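Local coordinates for protein peptidoglycan D,D-transpeptidase FtsI (Yersinia pestis, PDB 6SYN) that probably cross-links the stem peptides of septal peptidoglycan during cell division as a class B penicillin-binding protein, and is a target of beta-lactam antibiotics, at residues K139-W144 / S390-D395; S204-L209 / V368-L373; T427-A430 / R435-I438. All blocks are in the same frame, centred on the assembly; numbering follows the deposited sequence. Where two conformers were deposited one is given.

Contact 1 of 3, residues K139-W144 / S390-D395; sequences KSFDRW and SITRVD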
# COMPACT_ATOMS: atom_id res chain seq x y z
N LYS A 139 -1.03 -16.41 -6.47
CA LYS A 139 -2.11 -17.24 -5.87
C LYS A 139 -3.45 -16.85 -6.50
O LYS A 139 -4.12 -17.74 -7.06
CB LYS A 139 -2.21 -17.08 -4.35
CG LYS A 139 -3.54 -17.53 -3.77
CD LYS A 139 -3.48 -18.25 -2.44
CE LYS A 139 -4.42 -19.44 -2.38
NZ LYS A 139 -4.48 -20.05 -1.03
N SER A 140 -3.81 -15.57 -6.39
CA SER A 140 -5.14 -14.99 -6.73
C SER A 140 -5.64 -15.47 -8.11
O SER A 140 -6.86 -15.65 -8.26
CB SER A 140 -5.07 -13.49 -6.67
OG SER A 140 -6.35 -12.91 -6.87
N PHE A 141 -4.73 -15.64 -9.07
CA PHE A 141 -5.03 -16.07 -10.46
C PHE A 141 -4.36 -17.41 -10.77
O PHE A 141 -4.12 -17.69 -11.97
CB PHE A 141 -4.55 -15.00 -11.46
CG PHE A 141 -5.43 -13.78 -11.55
CD1 PHE A 141 -6.50 -13.75 -12.43
CD2 PHE A 141 -5.18 -12.66 -10.77
CE1 PHE A 141 -7.31 -12.62 -12.52
CE2 PHE A 141 -5.99 -11.54 -10.86
CZ PHE A 141 -7.05 -11.52 -11.73
N ASP A 142 -4.08 -18.24 -9.75
CA ASP A 142 -3.19 -19.43 -9.90
C ASP A 142 -3.73 -20.35 -11.00
O ASP A 142 -2.94 -20.75 -11.86
CB ASP A 142 -3.03 -20.22 -8.60
CG ASP A 142 -2.01 -21.35 -8.72
OD1 ASP A 142 -0.86 -21.06 -9.10
OD2 ASP A 142 -2.37 -22.51 -8.43
N ARG A 143 -5.04 -20.65 -10.96
CA ARG A 143 -5.71 -21.62 -11.87
C ARG A 143 -5.62 -21.09 -13.31
O ARG A 143 -5.15 -21.84 -14.20
CB ARG A 143 -7.16 -21.83 -11.40
CG ARG A 143 -7.99 -22.74 -12.28
CD ARG A 143 -7.92 -24.20 -11.87
NE ARG A 143 -8.68 -25.01 -12.82
CZ ARG A 143 -8.25 -25.39 -14.03
NH1 ARG A 143 -7.05 -25.04 -14.46
NH2 ARG A 143 -9.03 -26.12 -14.80
N TRP A 144 -6.04 -19.84 -13.52
CA TRP A 144 -5.92 -19.06 -14.77
C TRP A 144 -4.52 -19.22 -15.38
O TRP A 144 -4.42 -19.50 -16.60
CB TRP A 144 -6.26 -17.59 -14.46
CG TRP A 144 -6.02 -16.61 -15.55
CD1 TRP A 144 -4.91 -15.83 -15.73
CD2 TRP A 144 -6.93 -16.24 -16.60
NE1 TRP A 144 -5.06 -15.02 -16.82
CE2 TRP A 144 -6.29 -15.25 -17.38
CE3 TRP A 144 -8.22 -16.65 -16.97
CZ2 TRP A 144 -6.89 -14.67 -18.50
CZ3 TRP A 144 -8.81 -16.08 -18.07
CH2 TRP A 144 -8.16 -15.11 -18.82
N SER A 390 -9.49 -2.11 -9.77
CA SER A 390 -9.00 -3.36 -10.42
C SER A 390 -7.46 -3.39 -10.46
O SER A 390 -6.87 -2.30 -10.51
CB SER A 390 -9.62 -3.56 -11.79
OG SER A 390 -9.20 -2.55 -12.70
N ILE A 391 -6.86 -4.60 -10.41
CA ILE A 391 -5.38 -4.83 -10.57
C ILE A 391 -5.09 -5.34 -11.99
O ILE A 391 -3.93 -5.73 -12.23
CB ILE A 391 -4.75 -5.81 -9.54
CG1 ILE A 391 -5.76 -6.69 -8.80
CG2 ILE A 391 -3.84 -5.07 -8.58
CD1 ILE A 391 -6.35 -7.80 -9.65
N THR A 392 -6.08 -5.35 -12.90
CA THR A 392 -5.89 -5.78 -14.31
C THR A 392 -6.26 -4.61 -15.24
O THR A 392 -7.18 -3.85 -14.89
CB THR A 392 -6.67 -7.07 -14.62
OG1 THR A 392 -8.07 -6.84 -14.46
CG2 THR A 392 -6.23 -8.21 -13.73
N ARG A 393 -5.55 -4.47 -16.35
CA ARG A 393 -5.81 -3.41 -17.35
C ARG A 393 -7.30 -3.47 -17.71
O ARG A 393 -7.80 -4.59 -17.94
CB ARG A 393 -4.92 -3.59 -18.59
CG ARG A 393 -4.79 -2.32 -19.42
CD ARG A 393 -4.07 -2.55 -20.74
NE ARG A 393 -3.39 -1.34 -21.17
CZ ARG A 393 -3.94 -0.33 -21.84
NH1 ARG A 393 -5.21 -0.37 -22.21
NH2 ARG A 393 -3.21 0.73 -22.16
N VAL A 394 -7.97 -2.33 -17.69
CA VAL A 394 -9.41 -2.20 -18.07
C VAL A 394 -9.48 -1.41 -19.37
O VAL A 394 -8.59 -0.57 -19.59
CB VAL A 394 -10.24 -1.53 -16.95
CG1 VAL A 394 -9.95 -2.13 -15.59
CG2 VAL A 394 -10.05 -0.02 -16.92
N ASP A 395 -10.50 -1.67 -20.20
CA ASP A 395 -10.85 -0.87 -21.41
C ASP A 395 -11.71 0.32 -20.98
O ASP A 395 -12.84 0.12 -20.56
CB ASP A 395 -11.61 -1.72 -22.43
CG ASP A 395 -10.83 -2.93 -22.93
OD1 ASP A 395 -9.96 -2.75 -23.81
OD2 ASP A 395 -11.10 -4.05 -22.43
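F141 overlaps the loop 390-395 with the outer rim of its ring. CE2 meets the tip of I391, with CD1 at 3.9 Å, and this methyl lies at the ring edge, close to the ring plane. The neighbouring ring atom CZ touches the methyl branch of T392, at 4.0 Å from CG2, which approaches the ring obliquely. The ring thus spans two successive residues of the loop, and the two backbones stay well apart, 11.0 Å between the CA atoms of F141 and T392. In T392, CG2 stands anti to the carbonyl carbon, which carries that methyl to F141 CZ. The loop has its own brace, since S390 OG donates to T392 O over 3.3 Å, in the carbonyl plane. F141 itself sits at a break, as the residue after helix 136-140 and the N-cap position of helix 142-145. L177, on strand 177-178, touches both F141 and T392 and so extends the small apolar cluster, while D142 forms a salt bridge with R16. No hydrogen bond crosses between the segments, and the buried surface is a modest 86 Å². This is a small apolar interdomain contact of a class B penicillin-binding protein, where the N-terminal module leans on a loop of the transpeptidase domain.

Contact 2 of 3, residues S204-L209 / V368-L373; sequences SGTAVL and VTPLQL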
# COMPACT_ATOMS: atom_id res chain seq x y z
N SER A 204 6.83 0.07 9.17
CA SER A 204 6.45 -0.19 7.77
C SER A 204 5.97 1.11 7.11
O SER A 204 5.87 2.14 7.80
CB SER A 204 5.42 -1.29 7.68
OG SER A 204 4.09 -0.78 7.70
N GLY A 205 5.72 1.03 5.81
CA GLY A 205 5.01 2.06 5.04
C GLY A 205 4.23 1.39 3.93
O GLY A 205 4.51 0.21 3.65
N THR A 206 3.27 2.10 3.35
CA THR A 206 2.60 1.67 2.10
C THR A 206 2.19 2.93 1.33
O THR A 206 1.80 3.93 1.98
CB THR A 206 1.50 0.62 2.36
OG1 THR A 206 0.40 0.87 1.49
CG2 THR A 206 1.01 0.59 3.79
N ALA A 207 2.36 2.88 0.01
CA ALA A 207 1.93 3.90 -0.96
C ALA A 207 0.99 3.23 -1.96
O ALA A 207 1.38 2.19 -2.52
CB ALA A 207 3.13 4.51 -1.64
N VAL A 208 -0.21 3.79 -2.13
CA VAL A 208 -1.18 3.35 -3.18
C VAL A 208 -1.43 4.52 -4.12
O VAL A 208 -1.72 5.63 -3.63
CB VAL A 208 -2.49 2.80 -2.56
CG1 VAL A 208 -3.46 2.33 -3.63
CG2 VAL A 208 -2.21 1.68 -1.57
N LEU A 209 -1.31 4.26 -5.43
CA LEU A 209 -1.57 5.22 -6.54
C LEU A 209 -2.70 4.67 -7.41
O LEU A 209 -2.54 3.56 -7.96
CB LEU A 209 -0.29 5.37 -7.36
CG LEU A 209 -0.36 6.40 -8.49
CD1 LEU A 209 -0.28 7.81 -7.93
CD2 LEU A 209 0.75 6.15 -9.50
N VAL A 368 -9.49 1.17 8.36
CA VAL A 368 -9.56 1.17 6.87
C VAL A 368 -8.21 0.68 6.34
O VAL A 368 -7.19 0.94 7.02
CB VAL A 368 -9.90 2.58 6.33
CG1 VAL A 368 -11.09 3.18 7.07
CG2 VAL A 368 -8.71 3.52 6.40
N THR A 369 -8.20 0.00 5.19
CA THR A 369 -6.94 -0.37 4.48
C THR A 369 -6.42 0.88 3.78
O THR A 369 -7.19 1.79 3.48
CB THR A 369 -7.13 -1.55 3.52
OG1 THR A 369 -7.99 -1.15 2.45
CG2 THR A 369 -7.70 -2.78 4.19
N PRO A 370 -5.09 1.00 3.57
CA PRO A 370 -4.54 2.02 2.68
C PRO A 370 -5.23 2.06 1.31
O PRO A 370 -5.50 3.15 0.82
CB PRO A 370 -3.07 1.59 2.57
CG PRO A 370 -2.78 1.01 3.94
CD PRO A 370 -4.04 0.23 4.27
N LEU A 371 -5.53 0.89 0.73
CA LEU A 371 -6.24 0.77 -0.57
C LEU A 371 -7.63 1.44 -0.46
O LEU A 371 -8.03 2.13 -1.43
CB LEU A 371 -6.36 -0.70 -0.97
CG LEU A 371 -7.12 -0.95 -2.28
CD1 LEU A 371 -6.48 -0.19 -3.44
CD2 LEU A 371 -7.21 -2.43 -2.59
N GLN A 372 -8.32 1.24 0.67
CA GLN A 372 -9.66 1.83 0.91
C GLN A 372 -9.55 3.35 0.91
O GLN A 372 -10.43 4.01 0.32
CB GLN A 372 -10.26 1.31 2.22
CG GLN A 372 -11.04 0.02 2.06
CD GLN A 372 -11.72 -0.38 3.35
OE1 GLN A 372 -11.14 -0.29 4.42
NE2 GLN A 372 -12.97 -0.81 3.24
N LEU A 373 -8.48 3.88 1.51
CA LEU A 373 -8.20 5.34 1.63
C LEU A 373 -7.87 5.92 0.24
O LEU A 373 -8.26 7.07 -0.02
CB LEU A 373 -7.05 5.55 2.62
CG LEU A 373 -6.73 7.00 2.96
CD1 LEU A 373 -7.94 7.71 3.54
CD2 LEU A 373 -5.56 7.09 3.93
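Strand 204-211 and the first turn of helix 370-381 bring their backbones closest, by CA, at V208 and L371, where these atoms are 6.3 Å apart. The strand lies inside the five-stranded antiparallel sheet of the penicillin-recognising transpeptidase fold, with 217-223 and 471-478 as its neighbours, and the helix start packs on one face of it. T206 and V208, two residues apart, both turn toward the helix, whereas A207 between them points away. The side chain of T206 crosses the P370 ring at about a right angle: OG1 lies 3.7 Å from P370 CB, and the methyl CG2 is 3.8 Å from P370 CG. V208 straddles the next step of the backbone. With CG1 anti to the backbone N (chi1 -179°), that branch reaches the L371 tip, CG1 to CD1 being 3.9 Å, while CG2 rests over the junction of P370 and L371, 4.2 Å from P370 C. No hydrogen bond links the two segments, so the junction rests on van der Waals packing, largely apolar, within a buried core. A243 of helix 242-245 touches both T206 and V208, and M220 of strand 217-223 reaches L371. The helix start is held by a capping box, in which T369 and Q372 exchange bonds. Q372 N donates to T369 OG1 over 3.0 Å; in return T369 N meets a lone pair of Q372 OE1 in the carbonyl plane at 3.1 Å, with an N-H...O angle of 159°.

Contact 3 of 3, residues T427-A430 / R435-I438; sequences TKAA and RIAI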
# COMPACT_ATOMS: atom_id res chain seq x y z
N THR A 427 3.19 21.65 3.08
CA THR A 427 4.02 22.44 2.13
C THR A 427 5.14 21.57 1.55
O THR A 427 5.51 21.81 0.37
CB THR A 427 4.60 23.67 2.83
OG1 THR A 427 5.02 23.27 4.13
CG2 THR A 427 3.60 24.81 2.93
N LYS A 428 5.67 20.62 2.33
CA LYS A 428 6.80 19.73 1.92
C LYS A 428 6.41 18.86 0.72
O LYS A 428 7.33 18.41 0.02
CB LYS A 428 7.29 18.89 3.10
CG LYS A 428 8.43 19.54 3.89
CD LYS A 428 8.74 18.88 5.22
CE LYS A 428 9.39 19.82 6.22
NZ LYS A 428 10.77 20.20 5.82
N ALA A 429 5.11 18.65 0.48
CA ALA A 429 4.57 17.85 -0.65
C ALA A 429 4.42 18.70 -1.92
O ALA A 429 4.08 18.11 -2.96
CB ALA A 429 3.24 17.25 -0.26
N ALA A 430 4.65 20.01 -1.86
CA ALA A 430 4.47 20.94 -3.01
C ALA A 430 5.35 20.47 -4.17
O ALA A 430 6.51 20.10 -3.92
CB ALA A 430 4.79 22.36 -2.62
N ARG A 435 -0.33 22.38 -9.31
CA ARG A 435 -1.26 22.59 -8.17
C ARG A 435 -1.71 21.22 -7.65
O ARG A 435 -2.00 20.34 -8.49
CB ARG A 435 -2.50 23.37 -8.61
CG ARG A 435 -2.22 24.68 -9.33
CD ARG A 435 -3.42 25.12 -10.15
NE ARG A 435 -4.65 25.17 -9.37
CZ ARG A 435 -5.87 25.27 -9.89
NH1 ARG A 435 -6.05 25.31 -11.20
NH2 ARG A 435 -6.93 25.31 -9.09
N ILE A 436 -1.79 21.05 -6.33
CA ILE A 436 -2.15 19.74 -5.69
C ILE A 436 -3.18 19.98 -4.58
O ILE A 436 -3.14 21.03 -3.93
CB ILE A 436 -0.90 18.99 -5.16
CG1 ILE A 436 -0.27 19.65 -3.94
CG2 ILE A 436 0.11 18.77 -6.27
CD1 ILE A 436 0.86 18.85 -3.33
N ALA A 437 -4.08 19.00 -4.41
CA ALA A 437 -5.10 18.94 -3.34
C ALA A 437 -4.78 17.74 -2.43
O ALA A 437 -5.12 16.60 -2.80
CB ALA A 437 -6.47 18.85 -3.95
N ILE A 438 -4.14 18.02 -1.30
CA ILE A 438 -3.74 17.00 -0.29
C ILE A 438 -4.40 17.31 1.05
O ILE A 438 -4.85 18.45 1.27
CB ILE A 438 -2.21 16.95 -0.12
CG1 ILE A 438 -1.66 18.22 0.55
CG2 ILE A 438 -1.53 16.68 -1.45
CD1 ILE A 438 -0.30 18.03 1.20
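A429, I436 and I438 carry most of this contact, and they illustrate how one small residue can receive two long branched side chains, one on its methyl and one on its carbonyl group. A429 points its CB toward the segment 435-438, where CD1 of I438 meets it at 3.9 Å. In the conformer described here, I436, just before the strand, lays its CD1 against the A429 carbonyl group, 3.8 Å from C, and only grazes CB at 4.2 Å. In I438, CG1 lies between the backbone N and the carbonyl carbon (chi1 69°), and an extended chi2 sends CD1 outward to the alanine. The terminal methyl of I436 also reaches the backbone beyond A429, lying 4.2 Å from A430 CA. A430 turns its own methyl away, and its contribution is at the margin. The short 3-10 turn 427-429 is closed by the bond from A430 N to T427 O, 3.0 Å long. Across the segments there is no hydrogen bond; 126 Å² is buried, by van der Waals contact. The side chain of I438 is about 9 Å from the bound, ring-opened beta-lactam, near the pocket without lining it. A420 touches I436. At the start of strand 437-446, an edge strand of the sheet, A437 faces V413 and M416 of helix 406-416, while I438 faces F495 of helix 492-505, whose A492 also touches A429.

Following the chain from the N terminus, contact 1 opens first, at 139-144, and closes only at 390-395, some 246 residues later. Contact 2 is nested within that loop, joining the sheet strand that carries 204-209 to the helix start at 368-373. Contact 3 comes afterwards, in series with both, and closes a short turn between 427-430 and 435-438. Contact 1 ties the N-terminal module to the transpeptidase domain, whereas contacts 2 and 3 lie within that domain and reach the same antiparallel sheet, at an inner and an outermost strand. Their centres are about 18 Å apart, and no two of the three contacts touch.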